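Local coordinates for ferripyochelin binding protein (PDB 1V3W), which is a trimeric, metal-binding protein of the gamma-class carbonic anhydrase family and probably catalyses the reversible hydration of carbon dioxide, at residues A[12-17]-A[31-36]; A[52-57]-A[74-79]; A[102-107]-A[121-126]. All coordinates share one frame; numbering follows the deposited sequence.

The three contacts come one after another along the chain, and each joins a corner of one coil of a left-handed parallel beta-helix to the same corner of the next. Interactions 1 and 2 lie on one edge, between the sheets that start with strands 12-13 and 18-19. Their centres are about 10 Å apart, and they touch through backbone pairs such as Glu32 with Val52. Interaction 3 lies on another edge, after strands 102-103 and 120-121. Its centre is about 18 Å from that of interaction 2 and about 26 Å from that of interaction 1. The same kind of corner thus serves both the edge covered by helix 146-169 and the edge by zinc ligand His87.

Interaction 1. Residues A[12-17]-A[31-36]; sequences RIHPSA and LEEKTS
The imidazole of His14 lies flat on the side chain of Glu33, and this is the close-packed part of the contact. Glu33 CB sits over the centre of the ring, 3.5 Å from the centroid. His14 CG is anti to the backbone N (chi1 -168°), which puts CG 3.5 Å from Glu33 CA. The carboxylate of Glu33 is almost parallel to the ring, 8° between the planes. Pro15 CD covers the opposite face of the imidazole. The ring is also held at ND1, which accepts the N-H of Ser16 at 3.1 Å. Ser16 OG in turn accepts the N-H of Lys34 at 2.8 Å. Nearby, the CB of Ala17 rests 3.3 Å from Thr35 OG1, whose hydroxyl donates to Glu32 O.

The two segments are matching corners of successive coils of the left-handed beta-helix. Ile13 and Leu31 form a parallel bridge, with Leu31 N bonded to Arg12 O and His14 N to Leu31 O. Ile13 CG1 and Leu31 CD1 touch more loosely, at 4.0 Å. Val52 of the next coil packs on the buried Leu31.

The outer side is looser. Arg12 is exposed there. At the far end of the corner a water donates to both Ser16 O and Thr35 O. Within the 31-36 corner itself, Lys34 NZ makes a weak hydrogen bond, part of a salt bridge, to Glu33 OE2.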
loop_
_atom_site.group_PDB
_atom_site.type_symbol
_atom_site.label_atom_id
_atom_site.label_comp_id
_atom_site.label_asym_id
_atom_site.label_seq_id
_atom_site.Cartn_x
_atom_site.Cartn_y
_atom_site.Cartn_z
ATOM N N ARG A 12 -19.001 0.259 -15.013
ATOM C CA ARG A 12 -19.583 -0.750 -15.899
ATOM C C ARG A 12 -18.835 -2.025 -15.558
ATOM O O ARG A 12 -17.671 -2.198 -15.927
ATOM C CB ARG A 12 -19.382 -0.431 -17.382
ATOM C CG ARG A 12 -20.171 -1.404 -18.272
ATOM C CD ARG A 12 -19.839 -1.265 -19.747
ATOM N NE ARG A 12 -20.705 -2.078 -20.603
ATOM C CZ ARG A 12 -20.366 -2.480 -21.822
ATOM N NH1 ARG A 12 -19.182 -2.147 -22.313
ATOM N NH2 ARG A 12 -21.203 -3.200 -22.557
ATOM N N ILE A 13 -19.515 -2.916 -14.848
ATOM C CA ILE A 13 -18.909 -4.156 -14.397
ATOM C C ILE A 13 -19.560 -5.400 -14.988
ATOM O O ILE A 13 -20.761 -5.620 -14.829
ATOM C CB ILE A 13 -18.972 -4.224 -12.861
ATOM C CG1 ILE A 13 -18.274 -2.996 -12.271
ATOM C CG2 ILE A 13 -18.326 -5.505 -12.360
ATOM C CD1 ILE A 13 -18.430 -2.855 -10.773
ATOM N N HIS A 14 -18.754 -6.218 -15.658
ATOM C CA HIS A 14 -19.257 -7.442 -16.268
ATOM C C HIS A 14 -19.759 -8.371 -15.170
ATOM O O HIS A 14 -19.150 -8.479 -14.106
ATOM C CB HIS A 14 -18.145 -8.116 -17.075
ATOM C CG HIS A 14 -18.626 -9.222 -17.961
ATOM N ND1 HIS A 14 -18.898 -10.489 -17.493
ATOM C CD2 HIS A 14 -18.903 -9.243 -19.286
ATOM C CE1 HIS A 14 -19.319 -11.243 -18.492
ATOM N NE2 HIS A 14 -19.333 -10.511 -19.592
ATOM N N PRO A 15 -20.891 -9.049 -15.407
ATOM C CA PRO A 15 -21.470 -9.966 -14.420
ATOM C C PRO A 15 -20.511 -11.016 -13.858
ATOM O O PRO A 15 -20.648 -11.436 -12.711
ATOM C CB PRO A 15 -22.633 -10.599 -15.183
ATOM C CG PRO A 15 -23.057 -9.509 -16.110
ATOM C CD PRO A 15 -21.735 -8.975 -16.613
ATOM N N SER A 16 -19.539 -11.436 -14.663
ATOM C CA SER A 16 -18.587 -12.459 -14.234
ATOM C C SER A 16 -17.430 -11.931 -13.395
ATOM O O SER A 16 -16.686 -12.712 -12.806
ATOM C CB SER A 16 -18.014 -13.187 -15.450
ATOM O OG SER A 16 -17.170 -12.327 -16.198
ATOM N N ALA A 17 -17.270 -10.615 -13.349
ATOM C CA ALA A 17 -16.179 -10.026 -12.586
ATOM C C ALA A 17 -16.365 -10.208 -11.087
ATOM O O ALA A 17 -17.492 -10.264 -10.590
ATOM C CB ALA A 17 -16.064 -8.540 -12.911
ATOM N N LEU A 31 -14.845 -2.788 -15.921
ATOM C CA LEU A 31 -14.221 -4.061 -15.571
ATOM C C LEU A 31 -14.830 -5.109 -16.500
ATOM O O LEU A 31 -16.010 -5.441 -16.377
ATOM C CB LEU A 31 -14.519 -4.407 -14.099
ATOM C CG LEU A 31 -14.045 -3.404 -13.035
ATOM C CD1 LEU A 31 -14.447 -3.879 -11.643
ATOM C CD2 LEU A 31 -12.538 -3.238 -13.127
ATOM N N GLU A 32 -14.019 -5.677 -17.397
ATOM C CA GLU A 32 -14.539 -6.681 -18.318
ATOM C C GLU A 32 -14.719 -8.048 -17.707
ATOM O O GLU A 32 -14.537 -8.274 -16.502
ATOM C CB GLU A 32 -13.636 -6.836 -19.557
ATOM C CG GLU A 32 -14.176 -6.185 -20.847
ATOM C CD GLU A 32 -15.164 -7.052 -21.643
ATOM O OE1 GLU A 32 -15.783 -7.972 -21.070
ATOM O OE2 GLU A 32 -15.329 -6.790 -22.856
ATOM N N GLU A 33 -15.117 -8.961 -18.578
ATOM C CA GLU A 33 -15.295 -10.353 -18.200
ATOM C C GLU A 33 -14.102 -11.028 -17.530
ATOM O O GLU A 33 -12.960 -10.854 -17.949
ATOM C CB GLU A 33 -15.724 -11.121 -19.455
ATOM C CG GLU A 33 -15.786 -12.628 -19.353
ATOM C CD GLU A 33 -16.368 -13.241 -20.615
ATOM O OE1 GLU A 33 -16.316 -12.581 -21.677
ATOM O OE2 GLU A 33 -16.871 -14.381 -20.547
ATOM N N LYS A 34 -14.401 -11.782 -16.474
ATOM C CA LYS A 34 -13.414 -12.538 -15.714
ATOM C C LYS A 34 -12.305 -11.725 -15.057
ATOM O O LYS A 34 -11.215 -12.238 -14.800
ATOM C CB LYS A 34 -12.823 -13.645 -16.595
ATOM C CG LYS A 34 -13.858 -14.698 -16.981
ATOM C CD LYS A 34 -13.299 -15.727 -17.947
ATOM C CE LYS A 34 -14.329 -16.806 -18.255
ATOM N NZ LYS A 34 -15.562 -16.243 -18.869
ATOM N N THR A 35 -12.584 -10.452 -14.797
ATOM C CA THR A 35 -11.613 -9.612 -14.114
ATOM C C THR A 35 -11.874 -9.801 -12.633
ATOM O O THR A 35 -12.900 -10.355 -12.238
ATOM C CB THR A 35 -11.782 -8.112 -14.449
ATOM O OG1 THR A 35 -13.132 -7.707 -14.184
ATOM C CG2 THR A 35 -11.433 -7.847 -15.899
ATOM N N SER A 36 -10.941 -9.349 -11.808
ATOM C CA SER A 36 -11.111 -9.468 -10.372
ATOM C C SER A 36 -10.415 -8.316 -9.665
ATOM O O SER A 36 -9.319 -7.903 -10.050
ATOM C CB SER A 36 -10.580 -10.820 -9.870
ATOM O OG SER A 36 -9.243 -11.062 -10.272
HETATM O O HOH W 1 -13.920 -13.022 -12.436
#

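Interaction 2. Residues A[52-57]-A[74-79]; sequences VGKYSN and IGEYVT
Two stacked corners of the beta-helix meet here, on the edge covered by helix 146-169, with Tyr55 lying against Tyr77. The rings form an offset stack, centroids 4.3 Å apart and planes at 18°. Tyr55 CD2 lies over one face of the Tyr77 ring toward its rim, and Tyr77 OH lies over a face of the Tyr55 ring. Tyr55 CB also rests over the Tyr77 ring, 3.9 Å from its centroid. Tyr94 extends the row of rings. An alanine in place of Tyr77 would probably leave one face of the Tyr55 ring without its stacking partner and open a gap against Lys153 and Ala156 of the helix.

Next along the segments, Ser56 OG joins the two coils. It donates to Gly75 O at 2.7 Å and accepts the N-H of Val78 at 2.8 Å. Ser56 OG is anti to the carbonyl carbon, beside the backbone N (chi1 -66°), which turns it into the neighbouring corner. The two segments are equivalent corners of successive coils of the left-handed beta-helix; Gly53 to Ser56 is a type II turn. Backbone bonds run from Gly53 N to Ile74 O, Tyr77 N to Lys54 O and Asn57 N to Val78 O. A CB on Gly53 would point at segment 74-79 and run into Gly75 O.

At the outer end, Lys54 NZ forms a salt bridge with Glu76 OE2 at 2.7 Å. Glu76 OE1 approaches the edge of the Tyr55 ring.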
loop_
_atom_site.group_PDB
_atom_site.type_symbol
_atom_site.label_atom_id
_atom_site.label_comp_id
_atom_site.label_asym_id
_atom_site.label_seq_id
_atom_site.Cartn_x
_atom_site.Cartn_y
_atom_site.Cartn_z
ATOM N N VAL A 52 -10.251 -1.877 -17.401
ATOM C CA VAL A 52 -9.554 -3.122 -17.100
ATOM C C VAL A 52 -10.065 -4.217 -18.036
ATOM O O VAL A 52 -11.221 -4.635 -17.946
ATOM C CB VAL A 52 -9.777 -3.544 -15.636
ATOM C CG1 VAL A 52 -8.970 -4.796 -15.324
ATOM C CG2 VAL A 52 -9.368 -2.405 -14.708
ATOM N N GLY A 53 -9.184 -4.672 -18.924
ATOM C CA GLY A 53 -9.536 -5.689 -19.902
ATOM C C GLY A 53 -9.781 -7.087 -19.370
ATOM O O GLY A 53 -9.501 -7.383 -18.212
ATOM N N LYS A 54 -10.288 -7.956 -20.240
ATOM C CA LYS A 54 -10.609 -9.327 -19.871
ATOM C C LYS A 54 -9.487 -10.116 -19.208
ATOM O O LYS A 54 -8.313 -9.981 -19.558
ATOM C CB LYS A 54 -11.096 -10.111 -21.100
ATOM C CG LYS A 54 -12.396 -9.596 -21.704
ATOM C CD LYS A 54 -13.064 -10.642 -22.599
ATOM C CE LYS A 54 -12.219 -10.996 -23.815
ATOM N NZ LYS A 54 -12.072 -9.849 -24.753
ATOM N N TYR A 55 -9.881 -10.942 -18.242
ATOM C CA TYR A 55 -8.972 -11.834 -17.521
ATOM C C TYR A 55 -7.910 -11.149 -16.676
ATOM O O TYR A 55 -6.933 -11.790 -16.282
ATOM C CB TYR A 55 -8.253 -12.763 -18.503
ATOM C CG TYR A 55 -9.105 -13.320 -19.620
ATOM C CD1 TYR A 55 -10.082 -14.281 -19.374
ATOM C CD2 TYR A 55 -8.905 -12.905 -20.932
ATOM C CE1 TYR A 55 -10.837 -14.821 -20.416
ATOM C CE2 TYR A 55 -9.651 -13.435 -21.980
ATOM C CZ TYR A 55 -10.612 -14.392 -21.716
ATOM O OH TYR A 55 -11.334 -14.932 -22.756
ATOM N N SER A 56 -8.087 -9.864 -16.394
ATOM C CA SER A 56 -7.096 -9.140 -15.609
ATOM C C SER A 56 -7.478 -9.002 -14.143
ATOM O O SER A 56 -8.658 -8.925 -13.797
ATOM C CB SER A 56 -6.848 -7.764 -16.230
ATOM O OG SER A 56 -6.249 -7.909 -17.511
ATOM N N ASN A 57 -6.464 -8.979 -13.282
ATOM C CA ASN A 57 -6.686 -8.865 -11.846
ATOM C C ASN A 57 -5.978 -7.664 -11.232
ATOM O O ASN A 57 -4.872 -7.306 -11.633
ATOM C CB ASN A 57 -6.230 -10.143 -11.133
ATOM C CG ASN A 57 -4.781 -10.497 -11.427
ATOM O OD1 ASN A 57 -4.482 -11.216 -12.389
ATOM N ND2 ASN A 57 -3.875 -9.994 -10.606
ATOM N N ILE A 74 -5.891 -0.758 -19.073
ATOM C CA ILE A 74 -5.241 -2.031 -18.810
ATOM C C ILE A 74 -5.748 -3.068 -19.802
ATOM O O ILE A 74 -6.952 -3.174 -20.037
ATOM C CB ILE A 74 -5.547 -2.515 -17.379
ATOM C CG1 ILE A 74 -5.133 -1.445 -16.366
ATOM C CG2 ILE A 74 -4.822 -3.821 -17.108
ATOM C CD1 ILE A 74 -3.662 -1.106 -16.390
ATOM N N GLY A 75 -4.822 -3.826 -20.383
ATOM C CA GLY A 75 -5.192 -4.847 -21.348
ATOM C C GLY A 75 -5.706 -6.132 -20.726
ATOM O O GLY A 75 -6.200 -6.136 -19.593
ATOM N N GLU A 76 -5.580 -7.227 -21.473
ATOM C CA GLU A 76 -6.045 -8.536 -21.033
ATOM C C GLU A 76 -4.950 -9.378 -20.390
ATOM O O GLU A 76 -3.770 -9.226 -20.706
ATOM C CB GLU A 76 -6.631 -9.309 -22.215
ATOM C CG GLU A 76 -7.690 -8.550 -22.987
ATOM C CD GLU A 76 -8.564 -9.466 -23.818
ATOM O OE1 GLU A 76 -8.213 -10.658 -23.966
ATOM O OE2 GLU A 76 -9.601 -8.991 -24.322
ATOM N N TYR A 77 -5.358 -10.279 -19.499
ATOM C CA TYR A 77 -4.421 -11.158 -18.802
ATOM C C TYR A 77 -3.340 -10.357 -18.092
ATOM O O TYR A 77 -2.169 -10.746 -18.075
ATOM C CB TYR A 77 -3.773 -12.132 -19.786
ATOM C CG TYR A 77 -4.731 -13.134 -20.387
ATOM C CD1 TYR A 77 -5.148 -14.254 -19.664
ATOM C CD2 TYR A 77 -5.197 -12.979 -21.690
ATOM C CE1 TYR A 77 -6.004 -15.196 -20.230
ATOM C CE2 TYR A 77 -6.050 -13.914 -22.265
ATOM C CZ TYR A 77 -6.449 -15.019 -21.531
ATOM O OH TYR A 77 -7.282 -15.957 -22.097
ATOM N N VAL A 78 -3.734 -9.227 -17.514
ATOM C CA VAL A 78 -2.797 -8.389 -16.787
ATOM C C VAL A 78 -2.915 -8.663 -15.298
ATOM O O VAL A 78 -4.016 -8.753 -14.755
ATOM C CB VAL A 78 -3.062 -6.886 -17.029
ATOM C CG1 VAL A 78 -2.174 -6.044 -16.112
ATOM C CG2 VAL A 78 -2.788 -6.538 -18.482
ATOM N N THR A 79 -1.767 -8.813 -14.652
ATOM C CA THR A 79 -1.715 -9.048 -13.218
ATOM C C THR A 79 -1.152 -7.800 -12.555
ATOM O O THR A 79 0.003 -7.447 -12.784
ATOM C CB THR A 79 -0.792 -10.239 -12.878
ATOM O OG1 THR A 79 -1.383 -11.454 -13.352
ATOM C CG2 THR A 79 -0.574 -10.336 -11.372
#

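Interaction 3. Residues A[102-107]-A[121-126]; sequences VILDGA and VPPNKE
This contact is coil-to-coil packing at a corner of the beta-helix, where hydrophobic side chains meet on the inner side and two turns stack on the outer side. Ile103 CD1 presses on Val121 CG2 at 3.4 Å, tighter than usual for two carbons. Ile103 is bent at chi2 (-58°), which carries CD1 toward the valine. The other branch of Val121, CG1, meets Ala107 CB at 3.8 Å. Val121 thus meets Ile103 with one methyl and Ala107 with the other, and Ala89 of the preceding coil packs on Ile103 and Ala107.

Ile103 and Val121 are paired in parallel across the sheet. Val121 N bonds to Val102 O at 2.8 Å, and Leu104 N bonds to Val121 O. After this pair both segments make a type II turn (Leu104 to Ala107 and Pro122 to Lys125), as at other corners of the left-handed parallel beta-helix. The turns are joined by Asn124 N, which donates to Asp105 O at 2.8 Å from a position tilted out of the carbonyl plane. Close by, Asn124 CA makes a CA-H...O contact with Gly106 O. At the backbone angles of Gly106 a CB would be jammed against the preceding carbonyl oxygen and would also run into Asn124 OD1.

On the outer side Leu104 lies alongside Pro123, CD1 to CD at 3.7 Å. Leu104 also packs on Ile99 of a second subunit, which places this corner beside the trimer interface. The carboxylate of Asp105 has its partners outside the two segments: its OD1 is hydrogen-bonded to Ser67 OG and to ND1 of the zinc ligand His87, an arrangement that probably helps to orient that histidine.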
loop_
_atom_site.group_PDB
_atom_site.type_symbol
_atom_site.label_atom_id
_atom_site.label_comp_id
_atom_site.label_asym_id
_atom_site.label_seq_id
_atom_site.Cartn_x
_atom_site.Cartn_y
_atom_site.Cartn_z
ATOM N N VAL A 102 5.398 0.795 -9.299
ATOM C CA VAL A 102 4.682 2.018 -9.646
ATOM C C VAL A 102 4.797 2.277 -11.143
ATOM O O VAL A 102 5.884 2.186 -11.708
ATOM C CB VAL A 102 5.265 3.244 -8.902
ATOM C CG1 VAL A 102 4.467 4.494 -9.244
ATOM C CG2 VAL A 102 5.269 2.993 -7.400
ATOM N N ILE A 103 3.671 2.583 -11.778
ATOM C CA ILE A 103 3.648 2.887 -13.205
ATOM C C ILE A 103 3.088 4.297 -13.286
ATOM O O ILE A 103 1.947 4.535 -12.898
ATOM C CB ILE A 103 2.727 1.929 -13.977
ATOM C CG1 ILE A 103 3.062 0.476 -13.617
ATOM C CG2 ILE A 103 2.876 2.165 -15.476
ATOM C CD1 ILE A 103 4.497 0.072 -13.897
ATOM N N LEU A 104 3.890 5.231 -13.785
ATOM C CA LEU A 104 3.463 6.621 -13.845
ATOM C C LEU A 104 2.795 7.089 -15.138
ATOM O O LEU A 104 2.768 6.381 -16.148
ATOM C CB LEU A 104 4.643 7.524 -13.470
ATOM C CG LEU A 104 5.140 7.230 -12.045
ATOM C CD1 LEU A 104 6.407 8.012 -11.742
ATOM C CD2 LEU A 104 4.040 7.576 -11.049
ATOM N N ASP A 105 2.255 8.303 -15.075
ATOM C CA ASP A 105 1.511 8.924 -16.164
ATOM C C ASP A 105 2.181 8.979 -17.527
ATOM O O ASP A 105 3.337 9.379 -17.658
ATOM C CB ASP A 105 1.100 10.332 -15.738
ATOM C CG ASP A 105 0.397 10.343 -14.395
ATOM O OD1 ASP A 105 -0.848 10.255 -14.370
ATOM O OD2 ASP A 105 1.097 10.419 -13.363
ATOM N N GLY A 106 1.426 8.580 -18.544
ATOM C CA GLY A 106 1.939 8.598 -19.899
ATOM C C GLY A 106 2.768 7.390 -20.279
ATOM O O GLY A 106 3.130 7.228 -21.444
ATOM N N ALA A 107 3.082 6.540 -19.307
ATOM C CA ALA A 107 3.868 5.350 -19.600
ATOM C C ALA A 107 3.064 4.423 -20.502
ATOM O O ALA A 107 1.833 4.379 -20.425
ATOM C CB ALA A 107 4.240 4.632 -18.309
ATOM N N VAL A 121 8.210 2.772 -13.121
ATOM C CA VAL A 121 8.260 3.130 -14.531
ATOM C C VAL A 121 7.944 4.625 -14.598
ATOM O O VAL A 121 6.829 5.052 -14.297
ATOM C CB VAL A 121 7.231 2.325 -15.357
ATOM C CG1 VAL A 121 7.253 2.786 -16.806
ATOM C CG2 VAL A 121 7.552 0.836 -15.277
ATOM N N PRO A 122 8.936 5.442 -14.981
ATOM C CA PRO A 122 8.812 6.899 -15.092
ATOM C C PRO A 122 7.720 7.384 -16.043
ATOM O O PRO A 122 7.273 6.653 -16.927
ATOM C CB PRO A 122 10.199 7.331 -15.569
ATOM C CG PRO A 122 11.098 6.249 -15.058
ATOM C CD PRO A 122 10.298 5.012 -15.342
ATOM N N PRO A 123 7.280 8.638 -15.870
ATOM C CA PRO A 123 6.242 9.206 -16.731
ATOM C C PRO A 123 6.675 9.146 -18.196
ATOM O O PRO A 123 7.847 9.365 -18.514
ATOM C CB PRO A 123 6.129 10.645 -16.231
ATOM C CG PRO A 123 6.477 10.523 -14.778
ATOM C CD PRO A 123 7.664 9.589 -14.812
ATOM N N ASN A 124 5.723 8.840 -19.072
ATOM C CA ASN A 124 5.958 8.761 -20.511
ATOM C C ASN A 124 6.959 7.710 -20.977
ATOM O O ASN A 124 7.325 7.677 -22.152
ATOM C CB ASN A 124 6.370 10.138 -21.041
ATOM C CG ASN A 124 5.277 11.171 -20.862
ATOM O OD1 ASN A 124 4.153 10.986 -21.328
ATOM N ND2 ASN A 124 5.600 12.264 -20.181
ATOM N N LYS A 125 7.392 6.842 -20.071
ATOM C CA LYS A 125 8.340 5.791 -20.426
ATOM C C LYS A 125 7.661 4.707 -21.257
ATOM O O LYS A 125 6.612 4.189 -20.874
ATOM C CB LYS A 125 8.927 5.157 -19.163
ATOM C CG LYS A 125 9.898 4.009 -19.421
ATOM C CD LYS A 125 11.202 4.495 -20.040
ATOM C CE LYS A 125 12.219 3.366 -20.136
ATOM N NZ LYS A 125 13.554 3.851 -20.594
ATOM N N GLU A 126 8.260 4.366 -22.392
ATOM C CA GLU A 126 7.713 3.324 -23.248
ATOM C C GLU A 126 8.522 2.044 -23.077
ATOM O O GLU A 126 9.741 2.034 -23.271
ATOM C CB GLU A 126 7.730 3.769 -24.713
ATOM C CG GLU A 126 6.884 5.005 -24.980
ATOM C CD GLU A 126 6.749 5.321 -26.457
ATOM O OE1 GLU A 126 6.099 6.335 -26.788
ATOM O OE2 GLU A 126 7.286 4.554 -27.285
#